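Local atomic coordinates of uncharacterized metal-dependent hydrolase (Pyrococcus horikoshii, PDB entry 3IGH), a protein that is uncharacterised but probably acts as a metal-dependent amidohydrolase, hydrolysing carbon-nitrogen bonds other than peptide bonds. Residues F264-L275 with T286-L297. Numbering follows the deposited sequence.
Sequences FTDGSLGARTAL and TSGQLVMEREEL. With SO4 (sulfate ion), chain Q.
Thr-286 meets Arg-272 through a water, which donates to Arg-272 O and lies 2.8 Å from Thr-286 OG1, while CG2 of the threonine rests near the arginine CB. Gly-288 shows how a glycine lets two passes of the loop close up: its CA packs directly against Ala-274 O, 3.2 Å away, and also faces Arg-272 O, two CA-H...O contacts where the backbones lie close together. Gln-289 N then donates to Thr-273 O (2.9 Å, 143° at the hydrogen), approaching from above the carbonyl plane; Gly-267 N reaches the same oxygen from the opposite face, so Thr-273 O joins Gly-267 of its own segment to Gln-289 of the other. This lies in the long excursion between strand 256-264 and helix 294-305 of the amidohydrolase TIM barrel, a strand-to-helix connection folded back on itself. Leu-290 sends CG anti to its backbone N (chi1 -174°), bringing CD1 within 3.4 Å of Thr-265 O and against Leu-275 CD2; Leu-275 is itself fixed by its N-H to the anti lone pair of Asp-266 OD2, which also accepts from Gly-317 N. Val-291 N gives Thr-265 O a nearly straight bond (2.7 Å, 178°), and its two methyls part, CG1 toward Phe-264 CB and CG2 over the Asp-266 carbonyl. Beyond the N-cap Glu-293, Glu-295 N donates a hydrogen bond to O1 of a sulfate, probably from the crystallisation liquor, and the side chain of Leu-297 crosses that of Thr-265 at about a right angle, CD1 lying 3.9 Å from CG2.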
loop_
_atom_site.group_PDB
_atom_site.type_symbol
_atom_site.label_atom_id
_atom_site.label_comp_id
_atom_site.label_asym_id
_atom_site.label_seq_id
_atom_site.Cartn_x
_atom_site.Cartn_y
_atom_site.Cartn_z
ATOM N N PHE A 264 -20.868 11.241 7.556
ATOM C CA PHE A 264 -22.317 11.432 7.402
ATOM C C PHE A 264 -22.739 12.753 8.029
ATOM O O PHE A 264 -22.300 13.088 9.124
ATOM C CB PHE A 264 -23.073 10.308 8.116
ATOM C CG PHE A 264 -22.857 8.953 7.515
ATOM C CD1 PHE A 264 -23.738 8.461 6.549
ATOM C CD2 PHE A 264 -21.781 8.161 7.911
ATOM C CE1 PHE A 264 -23.546 7.202 5.985
ATOM C CE2 PHE A 264 -21.573 6.902 7.344
ATOM C CZ PHE A 264 -22.461 6.421 6.384
ATOM N N THR A 265 -23.573 13.506 7.329
ATOM C CA THR A 265 -24.257 14.644 7.941
ATOM C C THR A 265 -25.669 14.267 8.384
ATOM O O THR A 265 -26.087 14.659 9.466
ATOM C CB THR A 265 -24.357 15.859 7.011
ATOM O OG1 THR A 265 -24.931 15.461 5.758
ATOM C CG2 THR A 265 -22.987 16.472 6.779
ATOM N N ASP A 266 -26.400 13.519 7.547
ATOM C CA ASP A 266 -27.814 13.227 7.818
ATOM C C ASP A 266 -28.250 11.797 7.486
ATOM O O ASP A 266 -27.424 10.939 7.177
ATOM C CB ASP A 266 -28.736 14.266 7.148
ATOM C CG ASP A 266 -28.757 14.171 5.623
ATOM O OD1 ASP A 266 -27.880 13.527 5.011
ATOM O OD2 ASP A 266 -29.649 14.802 5.015
ATOM N N GLY A 267 -29.553 11.541 7.577
ATOM C CA GLY A 267 -30.086 10.224 7.244
ATOM C C GLY A 267 -30.652 10.226 5.839
ATOM O O GLY A 267 -30.049 10.784 4.913
ATOM N N SER A 268 -31.841 9.654 5.690
ATOM C CA SER A 268 -32.443 9.480 4.368
ATOM C C SER A 268 -33.845 10.080 4.289
ATOM O O SER A 268 -34.507 10.267 5.309
ATOM C CB SER A 268 -32.489 7.988 4.018
ATOM O OG SER A 268 -33.308 7.274 4.938
ATOM N N LEU A 269 -34.290 10.367 3.072
ATOM C CA LEU A 269 -35.635 10.907 2.858
ATOM C C LEU A 269 -36.732 9.911 3.182
ATOM O O LEU A 269 -37.782 10.308 3.670
ATOM C CB LEU A 269 -35.804 11.453 1.445
ATOM C CG LEU A 269 -35.024 12.743 1.193
ATOM C CD1 LEU A 269 -34.851 12.943 -0.297
ATOM C CD2 LEU A 269 -35.679 13.964 1.868
ATOM N N GLY A 270 -36.476 8.629 2.926
ATOM C CA GLY A 270 -37.443 7.562 3.220
ATOM C C GLY A 270 -37.860 7.511 4.672
ATOM O O GLY A 270 -39.049 7.473 4.983
ATOM N N ALA A 271 -36.866 7.552 5.555
ATOM C CA ALA A 271 -37.090 7.495 6.990
ATOM C C ALA A 271 -37.367 8.876 7.589
ATOM O O ALA A 271 -37.617 8.987 8.796
ATOM C CB ALA A 271 -35.884 6.844 7.680
ATOM N N ARG A 272 -37.326 9.908 6.740
ATOM C CA ARG A 272 -37.458 11.325 7.139
ATOM C C ARG A 272 -36.355 11.771 8.112
ATOM O O ARG A 272 -36.584 12.589 9.003
ATOM C CB ARG A 272 -38.866 11.672 7.677
ATOM C CG ARG A 272 -40.017 11.282 6.735
ATOM C CD ARG A 272 -41.349 11.864 7.203
ATOM N NE ARG A 272 -42.475 11.448 6.363
ATOM C CZ ARG A 272 -43.127 10.294 6.491
ATOM N NH1 ARG A 272 -42.776 9.421 7.427
ATOM N NH2 ARG A 272 -44.130 10.007 5.673
ATOM N N THR A 273 -35.156 11.235 7.911
ATOM C CA THR A 273 -34.005 11.573 8.740
ATOM C C THR A 273 -32.998 12.443 7.993
ATOM O O THR A 273 -32.029 12.933 8.587
ATOM C CB THR A 273 -33.338 10.310 9.323
ATOM O OG1 THR A 273 -33.130 9.351 8.278
ATOM C CG2 THR A 273 -34.232 9.689 10.393
ATOM N N ALA A 274 -33.248 12.658 6.699
ATOM C CA ALA A 274 -32.484 13.608 5.908
ATOM C C ALA A 274 -32.805 15.013 6.390
ATOM O O ALA A 274 -33.967 15.327 6.678
ATOM C CB ALA A 274 -32.790 13.464 4.416
ATOM N N LEU A 275 -31.778 15.851 6.485
ATOM C CA LEU A 275 -31.914 17.161 7.132
ATOM C C LEU A 275 -32.302 18.262 6.155
ATOM O O LEU A 275 -31.519 18.647 5.289
ATOM C CB LEU A 275 -30.617 17.527 7.873
ATOM C CG LEU A 275 -30.641 18.796 8.735
ATOM C CD1 LEU A 275 -31.599 18.635 9.916
ATOM C CD2 LEU A 275 -29.230 19.096 9.224
ATOM N N THR A 286 -41.355 17.342 11.795
ATOM C CA THR A 286 -39.922 17.025 11.729
ATOM C C THR A 286 -39.214 17.628 10.521
ATOM O O THR A 286 -39.824 17.837 9.471
ATOM C CB THR A 286 -39.657 15.489 11.832
ATOM O OG1 THR A 286 -38.260 15.257 12.052
ATOM C CG2 THR A 286 -40.115 14.734 10.577
ATOM N N SER A 287 -37.925 17.915 10.689
ATOM C CA SER A 287 -37.076 18.441 9.616
ATOM C C SER A 287 -35.864 17.540 9.355
ATOM O O SER A 287 -34.962 17.904 8.604
ATOM C CB SER A 287 -36.602 19.855 9.952
ATOM O OG SER A 287 -37.678 20.763 9.967
ATOM N N GLY A 288 -35.852 16.372 9.987
ATOM C CA GLY A 288 -34.796 15.392 9.788
ATOM C C GLY A 288 -33.809 15.412 10.932
ATOM O O GLY A 288 -34.085 15.971 11.983
ATOM N N GLN A 289 -32.638 14.826 10.718
ATOM C CA GLN A 289 -31.736 14.566 11.824
ATOM C C GLN A 289 -30.268 14.667 11.415
ATOM O O GLN A 289 -29.794 13.923 10.546
ATOM C CB GLN A 289 -32.061 13.185 12.392
ATOM C CG GLN A 289 -31.269 12.767 13.595
ATOM C CD GLN A 289 -31.583 11.343 13.995
ATOM O OE1 GLN A 289 -30.780 10.438 13.778
ATOM N NE2 GLN A 289 -32.765 11.133 14.567
ATOM N N LEU A 290 -29.568 15.605 12.050
ATOM C CA LEU A 290 -28.130 15.767 11.897
ATOM C C LEU A 290 -27.421 14.672 12.681
ATOM O O LEU A 290 -27.652 14.500 13.883
ATOM C CB LEU A 290 -27.692 17.157 12.374
ATOM C CG LEU A 290 -26.240 17.597 12.173
ATOM C CD1 LEU A 290 -25.910 17.824 10.704
ATOM C CD2 LEU A 290 -25.951 18.849 12.990
ATOM N N VAL A 291 -26.568 13.928 11.980
ATOM C CA VAL A 291 -25.876 12.758 12.523
ATOM C C VAL A 291 -24.619 13.165 13.311
ATOM O O VAL A 291 -24.309 12.584 14.349
ATOM C CB VAL A 291 -25.501 11.760 11.363
ATOM C CG1 VAL A 291 -24.573 10.653 11.844
ATOM C CG2 VAL A 291 -26.757 11.140 10.774
ATOM N N MET A 292 -23.909 14.164 12.798
ATOM C CA MET A 292 -22.654 14.623 13.383
ATOM C C MET A 292 -22.610 16.135 13.212
ATOM O O MET A 292 -23.012 16.646 12.172
ATOM C CB MET A 292 -21.474 13.971 12.645
ATOM C CG MET A 292 -20.116 14.084 13.342
ATOM S SD MET A 292 -18.793 13.106 12.561
ATOM C CE MET A 292 -18.998 11.545 13.400
ATOM N N GLU A 293 -22.114 16.841 14.230
ATOM C CA GLU A 293 -21.990 18.303 14.187
ATOM C C GLU A 293 -20.754 18.728 13.408
ATOM O O GLU A 293 -19.833 17.928 13.225
ATOM C CB GLU A 293 -21.898 18.869 15.604
ATOM C CG GLU A 293 -23.126 18.603 16.473
ATOM C CD GLU A 293 -24.247 19.611 16.278
ATOM O OE1 GLU A 293 -25.304 19.412 16.905
ATOM O OE2 GLU A 293 -24.083 20.607 15.536
ATOM N N ARG A 294 -20.732 19.987 12.973
ATOM C CA ARG A 294 -19.632 20.520 12.159
ATOM C C ARG A 294 -18.263 20.327 12.792
ATOM O O ARG A 294 -17.354 19.869 12.115
ATOM C CB ARG A 294 -19.833 22.003 11.831
ATOM C CG ARG A 294 -20.877 22.305 10.776
ATOM C CD ARG A 294 -21.228 23.794 10.815
ATOM N NE ARG A 294 -22.288 24.172 9.878
ATOM C CZ ARG A 294 -23.596 24.062 10.123
ATOM N NH1 ARG A 294 -24.476 24.454 9.210
ATOM N NH2 ARG A 294 -24.034 23.560 11.273
ATOM N N GLU A 295 -18.120 20.646 14.086
ATOM C CA GLU A 295 -16.814 20.544 14.760
ATOM C C GLU A 295 -16.200 19.144 14.633
ATOM O O GLU A 295 -15.015 19.014 14.290
ATOM C CB GLU A 295 -16.889 20.967 16.241
ATOM C CG GLU A 295 -15.531 20.913 16.965
ATOM C CD GLU A 295 -15.471 21.732 18.256
ATOM O OE1 GLU A 295 -14.431 21.650 18.945
ATOM O OE2 GLU A 295 -16.443 22.451 18.582
ATOM N N GLU A 296 -17.007 18.112 14.883
ATOM C CA GLU A 296 -16.532 16.735 14.769
ATOM C C GLU A 296 -16.253 16.338 13.316
ATOM O O GLU A 296 -15.262 15.651 13.037
ATOM C CB GLU A 296 -17.499 15.746 15.417
ATOM C CG GLU A 296 -16.856 14.377 15.657
ATOM C CD GLU A 296 -17.803 13.340 16.239
ATOM O OE1 GLU A 296 -18.949 13.687 16.605
ATOM O OE2 GLU A 296 -17.391 12.164 16.332
ATOM N N LEU A 297 -17.106 16.784 12.395
ATOM C CA LEU A 297 -16.877 16.536 10.973
ATOM C C LEU A 297 -15.577 17.183 10.485
ATOM O O LEU A 297 -14.836 16.572 9.722
ATOM C CB LEU A 297 -18.057 17.025 10.131
ATOM C CG LEU A 297 -19.378 16.248 10.231
ATOM C CD1 LEU A 297 -20.516 17.154 9.777
ATOM C CD2 LEU A 297 -19.341 14.993 9.348
HETATM S S SO4 Q . -20.556 23.273 16.080
HETATM O O1 SO4 Q . -20.114 21.896 15.903
HETATM O O2 SO4 Q . -21.377 23.335 17.282
HETATM O O3 SO4 Q . -19.394 24.142 16.275
HETATM O O4 SO4 Q . -21.332 23.724 14.928
HETATM O O HOH W 1 -37.537 12.663 11.494
#